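Local coordinates for conserved domain protein (Streptococcus pneumoniae, PDB 4IAJ) that is of unknown function but belongs to the DUF4649 family and folds as a small alpha-beta domain, at residues M6-E18 with A41-G53. Sequence-based numbering, arbitrary orientation.
Sequences MIEITYIDASKNE and ADYYPVQKLTYKG. With EDO (1,2-ethanediol), chain P.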
loop_
_atom_site.group_PDB
_atom_site.type_symbol
_atom_site.label_atom_id
_atom_site.label_comp_id
_atom_site.label_asym_id
_atom_site.label_seq_id
_atom_site.Cartn_x
_atom_site.Cartn_y
_atom_site.Cartn_z
HETATM N N MSE B 6 -25.912 -7.420 -14.548
HETATM C CA MSE B 6 -25.142 -7.282 -15.775
HETATM C C MSE B 6 -23.736 -7.863 -15.665
HETATM O O MSE B 6 -23.243 -8.406 -16.648
HETATM C CB MSE B 6 -25.041 -5.817 -16.178
HETATM C CG MSE B 6 -25.284 -5.706 -17.674
HETATM SE SE MSE B 6 -25.100 -3.812 -18.084
HETATM C CE MSE B 6 -26.958 -3.344 -17.625
ATOM N N ILE B 7 -23.097 -7.754 -14.496
ATOM C CA ILE B 7 -21.749 -8.301 -14.281
ATOM C C ILE B 7 -21.681 -9.211 -13.047
ATOM O O ILE B 7 -22.116 -8.835 -11.965
ATOM C CB ILE B 7 -20.685 -7.194 -14.177
ATOM C CG1 ILE B 7 -20.677 -6.378 -15.462
ATOM C CG2 ILE B 7 -19.303 -7.794 -13.954
ATOM C CD1 ILE B 7 -19.644 -5.280 -15.501
ATOM N N GLU B 8 -21.167 -10.425 -13.248
ATOM C CA GLU B 8 -20.862 -11.356 -12.177
ATOM C C GLU B 8 -19.440 -11.828 -12.381
ATOM O O GLU B 8 -19.048 -12.145 -13.496
ATOM C CB GLU B 8 -21.811 -12.543 -12.176
ATOM C CG GLU B 8 -23.255 -12.136 -11.926
ATOM C CD GLU B 8 -24.126 -13.256 -11.360
ATOM O OE1 GLU B 8 -23.603 -14.361 -11.069
ATOM O OE2 GLU B 8 -25.346 -13.015 -11.197
ATOM N N ILE B 9 -18.656 -11.826 -11.314
ATOM C CA ILE B 9 -17.258 -12.216 -11.400
ATOM C C ILE B 9 -16.963 -13.247 -10.319
ATOM O O ILE B 9 -17.252 -13.018 -9.149
ATOM C CB ILE B 9 -16.307 -11.029 -11.211
ATOM C CG1 ILE B 9 -16.618 -9.894 -12.202
ATOM C CG2 ILE B 9 -14.867 -11.486 -11.362
ATOM C CD1 ILE B 9 -15.913 -8.589 -11.861
ATOM N N THR B 10 -16.391 -14.383 -10.707
ATOM C CA THR B 10 -16.001 -15.380 -9.730
ATOM C C THR B 10 -14.486 -15.534 -9.805
ATOM O O THR B 10 -13.912 -15.636 -10.879
ATOM C CB THR B 10 -16.710 -16.721 -9.947
ATOM O OG1 THR B 10 -18.125 -16.564 -9.769
ATOM C CG2 THR B 10 -16.224 -17.735 -8.946
ATOM N N TYR B 11 -13.843 -15.496 -8.651
ATOM C CA TYR B 11 -12.392 -15.588 -8.583
ATOM C C TYR B 11 -11.998 -16.496 -7.440
ATOM O O TYR B 11 -12.833 -16.868 -6.606
ATOM C CB TYR B 11 -11.768 -14.199 -8.454
ATOM C CG TYR B 11 -12.217 -13.430 -7.259
ATOM C CD1 TYR B 11 -11.648 -13.640 -6.013
ATOM C CD2 TYR B 11 -13.213 -12.487 -7.373
ATOM C CE1 TYR B 11 -12.078 -12.919 -4.903
ATOM C CE2 TYR B 11 -13.638 -11.766 -6.286
ATOM C CZ TYR B 11 -13.086 -11.988 -5.057
ATOM O OH TYR B 11 -13.551 -11.249 -3.999
ATOM N N ILE B 12 -10.730 -16.887 -7.434
ATOM C CA ILE B 12 -10.194 -17.806 -6.427
ATOM C C ILE B 12 -9.261 -17.027 -5.551
ATOM O O ILE B 12 -8.302 -16.455 -6.059
ATOM C CB ILE B 12 -9.383 -18.965 -7.040
ATOM C CG1 ILE B 12 -10.121 -19.583 -8.235
ATOM C CG2 ILE B 12 -9.069 -20.011 -5.974
ATOM C CD1 ILE B 12 -11.460 -20.190 -7.903
ATOM N N ASP B 13 -9.518 -17.013 -4.245
ATOM C CA ASP B 13 -8.696 -16.226 -3.329
ATOM C C ASP B 13 -7.528 -17.065 -2.818
ATOM O O ASP B 13 -7.345 -18.217 -3.252
ATOM C CB ASP B 13 -9.556 -15.623 -2.187
ATOM C CG ASP B 13 -10.080 -16.641 -1.210
ATOM O OD1 ASP B 13 -9.583 -17.793 -1.134
ATOM O OD2 ASP B 13 -11.040 -16.272 -0.493
ATOM N N ALA B 14 -6.754 -16.503 -1.900
ATOM C CA ALA B 14 -5.525 -17.140 -1.435
ATOM C C ALA B 14 -5.781 -18.366 -0.542
ATOM O O ALA B 14 -4.875 -19.166 -0.313
ATOM C CB ALA B 14 -4.655 -16.120 -0.716
ATOM N N SER B 15 -7.020 -18.529 -0.068
ATOM C CA SER B 15 -7.413 -19.717 0.655
ATOM C C SER B 15 -7.864 -20.806 -0.326
ATOM O O SER B 15 -8.293 -21.877 0.094
ATOM C CB SER B 15 -8.538 -19.388 1.665
ATOM O OG SER B 15 -9.801 -19.144 1.056
ATOM N N LYS B 16 -7.775 -20.508 -1.626
ATOM C CA LYS B 16 -8.217 -21.407 -2.716
ATOM C C LYS B 16 -9.723 -21.652 -2.713
ATOM O O LYS B 16 -10.178 -22.705 -3.155
ATOM C CB LYS B 16 -7.444 -22.744 -2.709
ATOM C CG LYS B 16 -5.933 -22.579 -2.823
ATOM C CD LYS B 16 -5.529 -21.756 -4.046
ATOM C CE LYS B 16 -4.045 -21.421 -4.049
ATOM N NZ LYS B 16 -3.196 -22.634 -4.220
ATOM N N ASN B 17 -10.482 -20.658 -2.256
ATOM C CA ASN B 17 -11.945 -20.698 -2.277
ATOM C C ASN B 17 -12.511 -19.754 -3.321
ATOM O O ASN B 17 -11.961 -18.664 -3.566
ATOM C CB ASN B 17 -12.518 -20.363 -0.891
ATOM C CG ASN B 17 -12.371 -21.521 0.095
ATOM O OD1 ASN B 17 -13.060 -22.529 -0.019
ATOM N ND2 ASN B 17 -11.455 -21.387 1.050
ATOM N N GLU B 18 -13.616 -20.167 -3.931
ATOM C CA GLU B 18 -14.284 -19.348 -4.928
ATOM C C GLU B 18 -15.087 -18.250 -4.243
ATOM O O GLU B 18 -15.812 -18.506 -3.296
ATOM C CB GLU B 18 -15.216 -20.170 -5.816
ATOM C CG GLU B 18 -14.522 -21.006 -6.880
ATOM C CD GLU B 18 -15.452 -22.027 -7.523
ATOM O OE1 GLU B 18 -16.666 -21.746 -7.627
ATOM O OE2 GLU B 18 -14.965 -23.109 -7.925
ATOM N N ALA B 41 -9.213 -8.111 -4.265
ATOM C CA ALA B 41 -9.132 -9.258 -5.183
ATOM C C ALA B 41 -8.262 -9.044 -6.419
ATOM O O ALA B 41 -8.186 -9.947 -7.251
ATOM C CB ALA B 41 -10.539 -9.619 -5.627
ATOM N N ASP B 42 -7.627 -7.873 -6.548
ATOM C CA ASP B 42 -6.980 -7.455 -7.810
ATOM C C ASP B 42 -5.975 -8.429 -8.396
ATOM O O ASP B 42 -5.821 -8.467 -9.604
ATOM C CB ASP B 42 -6.270 -6.100 -7.661
ATOM C CG ASP B 42 -7.245 -4.935 -7.604
ATOM O OD1 ASP B 42 -8.472 -5.164 -7.732
ATOM O OD2 ASP B 42 -6.780 -3.808 -7.400
ATOM N N TYR B 43 -5.263 -9.180 -7.570
ATOM C CA TYR B 43 -4.273 -10.129 -8.131
ATOM C C TYR B 43 -4.818 -11.556 -8.195
ATOM O O TYR B 43 -4.071 -12.504 -8.376
ATOM C CB TYR B 43 -2.998 -10.098 -7.313
ATOM C CG TYR B 43 -2.156 -8.897 -7.595
ATOM C CD1 TYR B 43 -2.329 -7.704 -6.888
ATOM C CD2 TYR B 43 -1.198 -8.946 -8.573
ATOM C CE1 TYR B 43 -1.541 -6.599 -7.165
ATOM C CE2 TYR B 43 -0.393 -7.870 -8.850
ATOM C CZ TYR B 43 -0.569 -6.695 -8.160
ATOM O OH TYR B 43 0.250 -5.639 -8.474
ATOM N N TYR B 44 -6.124 -11.731 -8.033
ATOM C CA TYR B 44 -6.648 -13.076 -7.988
ATOM C C TYR B 44 -7.065 -13.480 -9.391
ATOM O O TYR B 44 -7.619 -12.665 -10.132
ATOM C CB TYR B 44 -7.822 -13.165 -7.039
ATOM C CG TYR B 44 -7.507 -13.162 -5.550
ATOM C CD1 TYR B 44 -6.357 -13.756 -5.035
ATOM C CD2 TYR B 44 -8.431 -12.663 -4.651
ATOM C CE1 TYR B 44 -6.117 -13.788 -3.670
ATOM C CE2 TYR B 44 -8.208 -12.707 -3.283
ATOM C CZ TYR B 44 -7.060 -13.275 -2.799
ATOM O OH TYR B 44 -6.852 -13.370 -1.452
ATOM N N PRO B 45 -6.811 -14.751 -9.757
ATOM C CA PRO B 45 -7.278 -15.227 -11.060
ATOM C C PRO B 45 -8.796 -15.324 -11.142
ATOM O O PRO B 45 -9.463 -15.719 -10.171
ATOM C CB PRO B 45 -6.656 -16.625 -11.170
ATOM C CG PRO B 45 -6.485 -17.069 -9.746
ATOM C CD PRO B 45 -6.192 -15.829 -8.959
ATOM N N VAL B 46 -9.335 -14.979 -12.309
ATOM C CA VAL B 46 -10.780 -15.018 -12.528
ATOM C C VAL B 46 -11.176 -16.369 -13.096
ATOM O O VAL B 46 -10.648 -16.819 -14.108
ATOM C CB VAL B 46 -11.260 -13.869 -13.430
ATOM C CG1 VAL B 46 -12.738 -14.004 -13.769
ATOM C CG2 VAL B 46 -11.007 -12.528 -12.743
ATOM N N GLN B 47 -12.101 -17.017 -12.408
ATOM C CA GLN B 47 -12.603 -18.299 -12.829
ATOM C C GLN B 47 -13.761 -18.136 -13.790
ATOM O O GLN B 47 -13.887 -18.923 -14.718
ATOM C CB GLN B 47 -13.044 -19.095 -11.615
ATOM C CG GLN B 47 -13.116 -20.582 -11.881
ATOM C CD GLN B 47 -14.105 -21.256 -10.972
ATOM O OE1 GLN B 47 -15.282 -20.876 -10.928
ATOM N NE2 GLN B 47 -13.639 -22.250 -10.221
ATOM N N LYS B 48 -14.616 -17.130 -13.566
ATOM C CA LYS B 48 -15.758 -16.860 -14.452
ATOM C C LYS B 48 -16.090 -15.364 -14.520
ATOM O O LYS B 48 -16.210 -14.723 -13.492
ATOM C CB LYS B 48 -16.984 -17.623 -13.963
ATOM C CG LYS B 48 -18.243 -17.404 -14.780
ATOM C CD LYS B 48 -19.370 -18.330 -14.329
ATOM C CE LYS B 48 -20.107 -17.763 -13.126
ATOM N NZ LYS B 48 -21.187 -18.668 -12.651
ATOM N N LEU B 49 -16.225 -14.828 -15.732
ATOM C CA LEU B 49 -16.664 -13.450 -15.950
ATOM C C LEU B 49 -17.906 -13.483 -16.821
ATOM O O LEU B 49 -17.841 -13.909 -17.964
ATOM C CB LEU B 49 -15.572 -12.626 -16.614
ATOM C CG LEU B 49 -15.958 -11.259 -17.178
ATOM C CD1 LEU B 49 -16.403 -10.308 -16.067
ATOM C CD2 LEU B 49 -14.794 -10.662 -17.941
ATOM N N THR B 50 -19.026 -13.012 -16.278
ATOM C CA THR B 50 -20.322 -13.105 -16.945
ATOM C C THR B 50 -20.841 -11.695 -17.184
ATOM O O THR B 50 -21.031 -10.918 -16.235
ATOM C CB THR B 50 -21.335 -13.916 -16.109
ATOM O OG1 THR B 50 -20.821 -15.234 -15.852
ATOM C CG2 THR B 50 -22.642 -14.060 -16.831
ATOM N N TYR B 51 -21.055 -11.373 -18.454
ATOM C CA TYR B 51 -21.559 -10.077 -18.873
ATOM C C TYR B 51 -22.941 -10.223 -19.511
ATOM O O TYR B 51 -23.083 -10.848 -20.562
ATOM C CB TYR B 51 -20.590 -9.430 -19.855
ATOM C CG TYR B 51 -21.067 -8.101 -20.368
ATOM C CD1 TYR B 51 -21.020 -6.971 -19.560
ATOM C CD2 TYR B 51 -21.567 -7.965 -21.652
ATOM C CE1 TYR B 51 -21.455 -5.741 -20.025
ATOM C CE2 TYR B 51 -22.003 -6.740 -22.124
ATOM C CZ TYR B 51 -21.941 -5.630 -21.302
ATOM O OH TYR B 51 -22.363 -4.406 -21.749
ATOM N N LYS B 52 -23.953 -9.634 -18.879
ATOM C CA LYS B 52 -25.354 -9.801 -19.297
ATOM C C LYS B 52 -25.725 -11.270 -19.477
ATOM O O LYS B 52 -26.455 -11.615 -20.396
ATOM C CB LYS B 52 -25.625 -9.044 -20.589
ATOM C CG LYS B 52 -25.179 -7.601 -20.528
ATOM C CD LYS B 52 -25.557 -6.842 -21.788
ATOM C CE LYS B 52 -27.007 -6.429 -21.767
ATOM N NZ LYS B 52 -27.189 -5.233 -22.628
ATOM N N GLY B 53 -25.196 -12.126 -18.610
ATOM C CA GLY B 53 -25.458 -13.565 -18.662
ATOM C C GLY B 53 -24.568 -14.381 -19.583
ATOM O O GLY B 53 -24.627 -15.616 -19.558
HETATM C C1 EDO P . -3.224 -6.864 -10.816
HETATM O O1 EDO P . -3.855 -7.283 -12.032
HETATM C C2 EDO P . -3.465 -5.388 -10.494
HETATM O O2 EDO P . -4.504 -4.796 -11.290
#
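Glu8 and Thr50 form a hydrogen-bonded antiparallel pair between two central strands of the sheet, where one bulge lets a regular pairing change step. Glu8 N reaches Thr50 O at 3.0 Å, Thr50 N returns the bond to Glu8 O, and Thr10 N binds Lys48 O further along. The step changes at Thr10 O, which accepts from both Gln47 N (2.7 Å) and Lys48 N (3.2 Å), the two donors arriving from the same face of its carbonyl plane: a classic beta bulge. Beyond it, Ile12 N still finds Pro45 O.

Apolar packing joins the side chains on the Ile7, Ile9 and Leu49 face, where Ile9 CG1 lies alongside Leu49 CD1 (3.9 Å) and Ile9 CG2 meets Val46 CG1.

Aromatic contacts close the bulged end. Chi1 of 59° places Tyr11 CG between the backbone N and the carbonyl carbon, and Ala41 CB lies over one face of the ring. The Tyr44 ring, nearly parallel to it at 19° but slid aside, takes Asp13 CA over its centre, 3.4 Å from the centroid, while Tyr44 OH accepts from Ala14 N at 3.2 Å.

Among side-chain polar bonds, Gln47 NE2 meets Glu18 OE2 (2.8 Å) from well above the carboxylate plane. Asp13 OD1 accepts from Ser15 N, which makes an Asx turn, and also from Ser15 OG and Asn17 N; Asp13 OD2 forms a salt bridge with Arg19 NE.

Strand 7-12 runs between 18-23 and 46-51, antiparallel to both, in a four-stranded sheet, with Phe29 of helix 26-35 and Ile65 of helix 65-71 packed against Ile9.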